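PDB 2OZH: N-acetyltransferase domain-containing protein from Xanthomonas campestris pv. campestris, which probably acts as a GNAT-family acyltransferase, moving an acyl group other than an aminoacyl group onto an as yet unidentified acceptor. Local coordinates for residues A[56-61]-A[72-78]. Where two conformers were deposited one is given. Numbering follows the deposited sequence.
Sequences QVAFAR and LGDVFVL. With EDO (1,2-ethanediol), chain E.
Strands 56-61 and 72-77 run antiparallel at 169°, their axes 4.6 Å apart. F59 and F76 form a hydrogen-bonded pair (F59 N to F76 O 2.9 Å), as do R61 and G73 (G73 N to R61 O 2.9 Å); L78 N reaches V57 O. Between the two pairs the register slips by one at a beta bulge, where D74 has positive phi (61/27). D74 OD2 lies 2.7 Å from R61 NE in a salt bridge; R61 NH1 also pairs with D65 of the second subunit. The F59 ring packs against D74 (F59 CE2 to D74 CB 3.9 Å), and F59 CB lies 3.8 Å from the centroid of the F76 ring (chi1 p), a CH-pi contact over its face. This side faces helix 16-26. On the reverse, A58 CB nestles 3.8 Å from V77 CG2; helix 86-96 covers A58, V77 and L72. The bulge turns V75 N from strand 55-64 toward ethanediol, probably from the crystallisation liquor, which also bonds A109 O, between strands 69-77 and 105-109. Such a bulge, splaying these parallel strands, is consistent with the acyl-CoA site of GNAT folds.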
loop_
_atom_site.group_PDB
_atom_site.type_symbol
_atom_site.label_atom_id
_atom_site.label_comp_id
_atom_site.label_asym_id
_atom_site.label_seq_id
_atom_site.Cartn_x
_atom_site.Cartn_y
_atom_site.Cartn_z
ATOM N N GLN A 56 -4.000 3.429 25.609
ATOM C CA GLN A 56 -3.521 2.665 24.452
ATOM C C GLN A 56 -2.209 1.973 24.820
ATOM O O GLN A 56 -1.300 2.576 25.373
ATOM C CB GLN A 56 -3.327 3.559 23.254
ATOM C CG GLN A 56 -3.036 2.744 21.986
ATOM C CD GLN A 56 -3.049 3.507 20.721
ATOM O OE1 GLN A 56 -3.470 4.654 20.665
ATOM N NE2 GLN A 56 -2.648 2.828 19.632
ATOM N N VAL A 57 -2.139 0.688 24.459
ATOM C CA VAL A 57 -0.976 -0.153 24.739
ATOM C C VAL A 57 -0.345 -0.750 23.487
ATOM O O VAL A 57 0.768 -1.280 23.569
ATOM C CB VAL A 57 -1.338 -1.299 25.697
ATOM C CG1 VAL A 57 -1.878 -0.704 27.022
ATOM C CG2 VAL A 57 -2.296 -2.276 25.109
ATOM N N ALA A 58 -1.021 -0.695 22.336
ATOM C CA ALA A 58 -0.499 -1.370 21.140
ATOM C C ALA A 58 -1.121 -0.740 19.921
ATOM O O ALA A 58 -2.157 -0.065 20.003
ATOM C CB ALA A 58 -0.818 -2.857 21.183
ATOM N N PHE A 59 -0.511 -0.983 18.754
ATOM C CA PHE A 59 -0.937 -0.385 17.501
ATOM C C PHE A 59 -0.490 -1.246 16.335
ATOM O O PHE A 59 0.542 -1.902 16.397
ATOM C CB PHE A 59 -0.230 0.975 17.359
ATOM C CG PHE A 59 -0.700 1.859 16.206
ATOM C CD1 PHE A 59 -2.014 2.279 16.113
ATOM C CD2 PHE A 59 0.183 2.274 15.233
ATOM C CE1 PHE A 59 -2.424 3.112 15.081
ATOM C CE2 PHE A 59 -0.204 3.104 14.238
ATOM C CZ PHE A 59 -1.488 3.556 14.155
ATOM N N ALA A 60 -1.284 -1.204 15.274
ATOM C CA ALA A 60 -0.892 -1.739 13.969
ATOM C C ALA A 60 -1.624 -0.949 12.929
ATOM O O ALA A 60 -2.731 -0.487 13.164
ATOM C CB ALA A 60 -1.270 -3.236 13.858
ATOM N N ARG A 61 -1.014 -0.776 11.768
ATOM C CA ARG A 61 -1.567 0.091 10.748
ATOM C C ARG A 61 -1.523 -0.571 9.375
ATOM O O ARG A 61 -0.500 -1.137 9.006
ATOM C CB ARG A 61 -0.830 1.432 10.705
ATOM C CG ARG A 61 -1.496 2.450 9.782
ATOM C CD ARG A 61 -0.980 3.850 10.026
ATOM N NE ARG A 61 0.420 4.027 9.687
ATOM C CZ ARG A 61 0.857 4.431 8.503
ATOM N NH1 ARG A 61 0.025 4.588 7.486
ATOM N NH2 ARG A 61 2.130 4.700 8.338
ATOM N N LEU A 72 1.149 -3.696 5.753
ATOM C CA LEU A 72 1.165 -3.607 7.207
ATOM C C LEU A 72 2.410 -2.892 7.654
ATOM O O LEU A 72 3.500 -3.203 7.237
ATOM C CB LEU A 72 1.168 -5.023 7.777
ATOM C CG LEU A 72 1.219 -5.176 9.297
ATOM C CD1 LEU A 72 -0.088 -4.672 9.929
ATOM C CD2 LEU A 72 1.530 -6.623 9.701
ATOM N N GLY A 73 2.243 -1.990 8.612
ATOM C CA GLY A 73 3.384 -1.361 9.274
ATOM C C GLY A 73 3.012 -0.760 10.613
ATOM O O GLY A 73 1.891 -0.875 11.090
ATOM N N ASP A 74 4.004 -0.130 11.215
ATOM C CA ASP A 74 3.860 0.598 12.477
ATOM C C ASP A 74 3.411 -0.286 13.643
ATOM O O ASP A 74 2.852 0.207 14.605
ATOM C CB ASP A 74 2.949 1.812 12.334
ATOM C CG ASP A 74 3.541 2.915 11.469
ATOM O OD1 ASP A 74 4.763 2.976 11.279
ATOM O OD2 ASP A 74 2.749 3.799 11.078
ATOM N N VAL A 75 3.702 -1.567 13.610
ATOM C CA VAL A 75 3.273 -2.474 14.678
ATOM C C VAL A 75 4.112 -2.256 15.901
ATOM O O VAL A 75 5.368 -2.284 15.857
ATOM C CB VAL A 75 3.359 -3.944 14.219
ATOM C CG1 VAL A 75 3.036 -4.896 15.376
ATOM C CG2 VAL A 75 2.426 -4.203 13.039
ATOM N N PHE A 76 3.452 -2.034 17.049
ATOM C CA PHE A 76 4.170 -1.981 18.289
ATOM C C PHE A 76 3.258 -2.358 19.462
ATOM O O PHE A 76 2.043 -2.218 19.405
ATOM C CB PHE A 76 4.823 -0.602 18.536
ATOM C CG PHE A 76 3.864 0.549 18.825
ATOM C CD1 PHE A 76 3.296 0.702 20.073
ATOM C CD2 PHE A 76 3.606 1.522 17.881
ATOM C CE1 PHE A 76 2.460 1.797 20.384
ATOM C CE2 PHE A 76 2.778 2.591 18.168
ATOM C CZ PHE A 76 2.197 2.722 19.389
ATOM N N VAL A 77 3.931 -2.794 20.533
ATOM C CA VAL A 77 3.351 -2.967 21.866
ATOM C C VAL A 77 4.276 -2.254 22.829
ATOM O O VAL A 77 5.485 -2.432 22.742
ATOM C CB VAL A 77 3.211 -4.452 22.233
ATOM C CG1 VAL A 77 2.734 -4.613 23.654
ATOM C CG2 VAL A 77 2.270 -5.153 21.267
ATOM N N LEU A 78 3.729 -1.456 23.752
ATOM C CA LEU A 78 4.566 -0.760 24.719
ATOM C C LEU A 78 5.300 -1.764 25.579
ATOM O O LEU A 78 4.764 -2.836 25.902
ATOM C CB LEU A 78 3.750 0.203 25.551
ATOM C CG LEU A 78 3.132 1.362 24.761
ATOM C CD1 LEU A 78 2.361 2.229 25.733
ATOM C CD2 LEU A 78 4.193 2.163 23.990
HETATM C C1 EDO E . 4.975 -4.503 10.955
HETATM O O1 EDO E . 5.201 -3.147 11.385
HETATM C C2 EDO E . 5.932 -4.903 9.869
HETATM O O2 EDO E . 7.263 -5.039 10.374
HETATM O O HOH W 1 5.421 4.898 9.290
#